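Local coordinates for rhodanese-like domain-containing protein (PDB 2HHG) that is of unconfirmed function but has a rhodanese-like domain and may transfer sulfur from thiosulfate to cyanide, at residues Glu22-His33 / Val114-Trp124. Residues are numbered along the deposited sequence; the frame is centred on the assembly and turned at random.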
loop_
_atom_site.group_PDB
_atom_site.type_symbol
_atom_site.label_atom_id
_atom_site.label_comp_id
_atom_site.label_asym_id
_atom_site.label_seq_id
_atom_site.Cartn_x
_atom_site.Cartn_y
_atom_site.Cartn_z
ATOM N N GLU A 22 7.799 -3.535 -6.948
ATOM C CA GLU A 22 7.915 -4.838 -6.314
ATOM C C GLU A 22 6.560 -5.311 -5.811
ATOM O O GLU A 22 5.940 -4.661 -4.952
ATOM C CB GLU A 22 8.899 -4.776 -5.145
ATOM C CG GLU A 22 8.959 -6.087 -4.357
ATOM C CD GLU A 22 9.891 -6.062 -3.157
ATOM O OE1 GLU A 22 10.600 -5.060 -2.946
ATOM O OE2 GLU A 22 9.913 -7.071 -2.426
ATOM N N THR A 23 6.107 -6.447 -6.333
ATOM C CA THR A 23 4.975 -7.145 -5.751
ATOM C C THR A 23 5.533 -8.228 -4.850
ATOM O O THR A 23 6.146 -9.210 -5.301
ATOM C CB THR A 23 4.018 -7.732 -6.804
ATOM O OG1 THR A 23 3.452 -6.662 -7.566
ATOM C CG2 THR A 23 2.879 -8.491 -6.131
ATOM N N LEU A 24 5.344 -8.014 -3.562
ATOM C CA LEU A 24 5.812 -8.921 -2.549
ATOM C C LEU A 24 4.747 -9.999 -2.377
ATOM O O LEU A 24 3.579 -9.677 -2.160
ATOM C CB LEU A 24 6.000 -8.102 -1.274
ATOM C CG LEU A 24 6.604 -8.667 -0.004
ATOM C CD1 LEU A 24 8.015 -9.183 -0.233
ATOM C CD2 LEU A 24 6.595 -7.567 1.047
ATOM N N THR A 25 5.125 -11.274 -2.492
ATOM C CA THR A 25 4.141 -12.348 -2.301
ATOM C C THR A 25 3.576 -12.293 -0.887
ATOM O O THR A 25 4.227 -11.799 0.038
ATOM C CB THR A 25 4.705 -13.765 -2.545
ATOM O OG1 THR A 25 5.651 -14.094 -1.526
ATOM C CG2 THR A 25 5.349 -13.883 -3.920
ATOM N N THR A 26 2.359 -12.793 -0.725
ATOM C CA THR A 26 1.729 -12.802 0.581
ATOM C C THR A 26 2.611 -13.534 1.594
ATOM O O THR A 26 2.817 -13.044 2.707
ATOM C CB THR A 26 0.336 -13.431 0.511
ATOM O OG1 THR A 26 -0.331 -12.965 -0.671
ATOM C CG2 THR A 26 -0.473 -13.056 1.729
ATOM N N ALA A 27 3.169 -14.677 1.190
ATOM C CA ALA A 27 4.002 -15.478 2.080
ATOM C C ALA A 27 5.277 -14.737 2.478
ATOM O O ALA A 27 5.684 -14.771 3.638
ATOM C CB ALA A 27 4.335 -16.820 1.446
ATOM N N ASP A 28 5.900 -14.053 1.522
ATOM C CA ASP A 28 7.096 -13.276 1.825
ATOM C C ASP A 28 6.797 -12.101 2.761
ATOM O O ASP A 28 7.581 -11.798 3.655
ATOM C CB ASP A 28 7.762 -12.766 0.547
ATOM C CG ASP A 28 8.444 -13.864 -0.240
ATOM O OD1 ASP A 28 8.583 -14.993 0.279
ATOM O OD2 ASP A 28 8.846 -13.590 -1.390
ATOM N N ALA A 29 5.658 -11.446 2.547
ATOM C CA ALA A 29 5.244 -10.344 3.411
ATOM C C ALA A 29 4.974 -10.816 4.846
ATOM O O ALA A 29 5.359 -10.155 5.812
ATOM C CB ALA A 29 4.027 -9.647 2.830
ATOM N N ILE A 30 4.319 -11.967 4.973
ATOM C CA ILE A 30 4.066 -12.555 6.281
ATOM C C ILE A 30 5.391 -12.900 6.979
ATOM O O ILE A 30 5.580 -12.586 8.163
ATOM C CB ILE A 30 3.114 -13.772 6.178
ATOM C CG1 ILE A 30 1.708 -13.284 5.799
ATOM C CG2 ILE A 30 3.089 -14.568 7.487
ATOM C CD1 ILE A 30 0.732 -14.386 5.441
ATOM N N ALA A 31 6.317 -13.512 6.241
ATOM C CA ALA A 31 7.624 -13.854 6.805
ATOM C C ALA A 31 8.383 -12.603 7.235
ATOM O O ALA A 31 9.007 -12.585 8.292
ATOM C CB ALA A 31 8.454 -14.671 5.825
ATOM N N LEU A 32 8.308 -11.551 6.417
ATOM C CA LEU A 32 8.927 -10.268 6.741
ATOM C C LEU A 32 8.377 -9.711 8.057
ATOM O O LEU A 32 9.124 -9.243 8.914
ATOM C CB LEU A 32 8.703 -9.265 5.602
ATOM C CG LEU A 32 9.301 -7.863 5.766
ATOM C CD1 LEU A 32 10.820 -7.933 5.874
ATOM C CD2 LEU A 32 8.886 -6.967 4.607
ATOM N N HIS A 33 7.059 -9.746 8.201
ATOM C CA HIS A 33 6.411 -9.269 9.411
ATOM C C HIS A 33 6.858 -10.064 10.641
ATOM O O HIS A 33 7.173 -9.486 11.676
ATOM C CB HIS A 33 4.899 -9.344 9.244
ATOM C CG HIS A 33 4.136 -8.736 10.374
ATOM N ND1 HIS A 33 3.800 -9.445 11.507
ATOM C CD2 HIS A 33 3.635 -7.491 10.539
ATOM C CE1 HIS A 33 3.125 -8.657 12.326
ATOM N NE2 HIS A 33 3.006 -7.468 11.760
ATOM N N VAL A 114 9.964 0.847 -2.461
ATOM C CA VAL A 114 8.569 0.579 -2.134
ATOM C C VAL A 114 8.142 -0.775 -2.674
ATOM O O VAL A 114 8.762 -1.320 -3.603
ATOM C CB VAL A 114 7.592 1.675 -2.658
ATOM C CG1 VAL A 114 8.003 3.063 -2.185
ATOM C CG2 VAL A 114 7.491 1.654 -4.164
ATOM N N ALA A 115 7.067 -1.303 -2.100
ATOM C CA ALA A 115 6.481 -2.545 -2.556
ATOM C C ALA A 115 5.019 -2.559 -2.171
ATOM O O ALA A 115 4.556 -1.703 -1.417
ATOM C CB ALA A 115 7.207 -3.730 -1.941
ATOM N N HIS A 116 4.284 -3.532 -2.684
ATOM C CA HIS A 116 2.946 -3.782 -2.182
ATOM C C HIS A 116 2.744 -5.283 -2.002
ATOM O O HIS A 116 3.531 -6.084 -2.510
ATOM C CB HIS A 116 1.872 -3.115 -3.056
ATOM C CG HIS A 116 1.422 -3.935 -4.220
ATOM N ND1 HIS A 116 2.276 -4.417 -5.189
ATOM C CD2 HIS A 116 0.182 -4.335 -4.576
ATOM C CE1 HIS A 116 1.578 -5.096 -6.083
ATOM N NE2 HIS A 116 0.306 -5.061 -5.732
ATOM N N ILE A 117 1.717 -5.650 -1.239
ATOM C CA ILE A 117 1.471 -7.049 -0.905
ATOM C C ILE A 117 0.501 -7.679 -1.901
ATOM O O ILE A 117 -0.652 -7.260 -2.021
ATOM C CB ILE A 117 0.928 -7.203 0.537
ATOM C CG1 ILE A 117 1.891 -6.567 1.549
ATOM C CG2 ILE A 117 0.680 -8.686 0.867
ATOM C CD1 ILE A 117 1.469 -6.686 3.012
ATOM N N GLU A 118 0.974 -8.704 -2.605
ATOM C CA GLU A 118 0.135 -9.437 -3.545
ATOM C C GLU A 118 -1.148 -9.924 -2.877
ATOM O O GLU A 118 -1.111 -10.542 -1.814
ATOM C CB GLU A 118 0.904 -10.618 -4.137
ATOM C CG GLU A 118 0.226 -11.257 -5.352
ATOM C CD GLU A 118 1.140 -12.205 -6.118
ATOM O OE1 GLU A 118 2.122 -12.705 -5.528
ATOM O OE2 GLU A 118 0.865 -12.456 -7.314
ATOM N N GLY A 119 -2.277 -9.612 -3.504
ATOM C CA GLY A 119 -3.583 -10.046 -3.031
ATOM C C GLY A 119 -4.117 -9.311 -1.814
ATOM O O GLY A 119 -5.205 -9.612 -1.341
ATOM N N GLY A 120 -3.354 -8.354 -1.291
ATOM C CA GLY A 120 -3.824 -7.510 -0.198
ATOM C C GLY A 120 -4.103 -8.231 1.108
ATOM O O GLY A 120 -3.638 -9.359 1.338
ATOM N N PHE A 121 -4.876 -7.571 1.958
ATOM C CA PHE A 121 -5.232 -8.114 3.251
ATOM C C PHE A 121 -6.101 -9.364 3.123
ATOM O O PHE A 121 -6.048 -10.241 3.980
ATOM C CB PHE A 121 -5.933 -7.056 4.102
ATOM C CG PHE A 121 -6.049 -7.433 5.546
ATOM C CD1 PHE A 121 -4.910 -7.560 6.338
ATOM C CD2 PHE A 121 -7.290 -7.669 6.118
ATOM C CE1 PHE A 121 -5.014 -7.917 7.686
ATOM C CE2 PHE A 121 -7.398 -8.023 7.462
ATOM C CZ PHE A 121 -6.260 -8.140 8.243
ATOM N N GLY A 122 -6.891 -9.450 2.053
ATOM C CA GLY A 122 -7.694 -10.646 1.787
ATOM C C GLY A 122 -6.832 -11.897 1.684
ATOM O O GLY A 122 -7.117 -12.918 2.329
ATOM N N ALA A 123 -5.766 -11.819 0.894
ATOM C CA ALA A 123 -4.822 -12.932 0.757
ATOM C C ALA A 123 -4.040 -13.196 2.047
ATOM O O ALA A 123 -3.770 -14.351 2.396
ATOM C CB ALA A 123 -3.871 -12.676 -0.392
ATOM N N TRP A 124 -3.675 -12.119 2.742
ATOM C CA TRP A 124 -3.007 -12.197 4.043
ATOM C C TRP A 124 -3.856 -12.992 5.035
ATOM O O TRP A 124 -3.365 -13.923 5.681
ATOM C CB TRP A 124 -2.763 -10.779 4.561
ATOM C CG TRP A 124 -2.032 -10.662 5.864
ATOM C CD1 TRP A 124 -2.558 -10.798 7.114
ATOM C CD2 TRP A 124 -0.661 -10.297 6.040
ATOM N NE1 TRP A 124 -1.589 -10.578 8.061
ATOM C CE2 TRP A 124 -0.415 -10.269 7.428
ATOM C CE3 TRP A 124 0.390 -10.008 5.159
ATOM C CZ2 TRP A 124 0.832 -9.948 7.956
ATOM C CZ3 TRP A 124 1.625 -9.687 5.684
ATOM C CH2 TRP A 124 1.838 -9.664 7.069
HETATM O O HOH W 1 9.044 -0.876 -6.286
HETATM O O HOH W 2 11.319 -2.515 -3.622
HETATM O O HOH W 3 1.298 -14.409 -2.974
#
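The parallel pairing of edge strand 22-24 with strand 114-117 closes one side of the rhodanese-like sheet, and the helices that follow pack together beyond it. E22 O accepts from H116 N, H116 O from L24 N at 2.8 Å, and L24 O from E118 N, nearly straight (172°). T23 and H116 lie side by side on one face of the sheet; L24 and I117 share the other, where both reach V90. Beta-branched T23 suits an extended strand and rests CG2 on E118 CB at 3.5 Å. Positive phi suits glycine at G119 and G120, in the type II turn joining I117 to helix 120-126. T25 caps helix 26-33, its OG1 accepting from D28 N. T26 uses both branches: chi1 -42° sets OG1 beside the backbone N, donating to E118 O at 2.8 Å from outside the carbonyl plane, and CG2 anti to it, packed on W124 N. W124 is the knob among T26, A29, I30 and H33, with I30 CG1 over one face of its six-membered ring, 3.6 Å from the centroid, a CH-pi contact. Small A29 admits the ring edge (A29 CB to W124 CZ3 3.7 Å) and meets I117 CD1. The W124 edge faces the H33 ring in an offset edge-to-face pair, planes at 86°; W124 NE1 hydrogen-bonds to P130 O and H33 NE2 to P58 O. Such an edge strand leading into a capped helix belongs to the alpha/beta rhodanese fold.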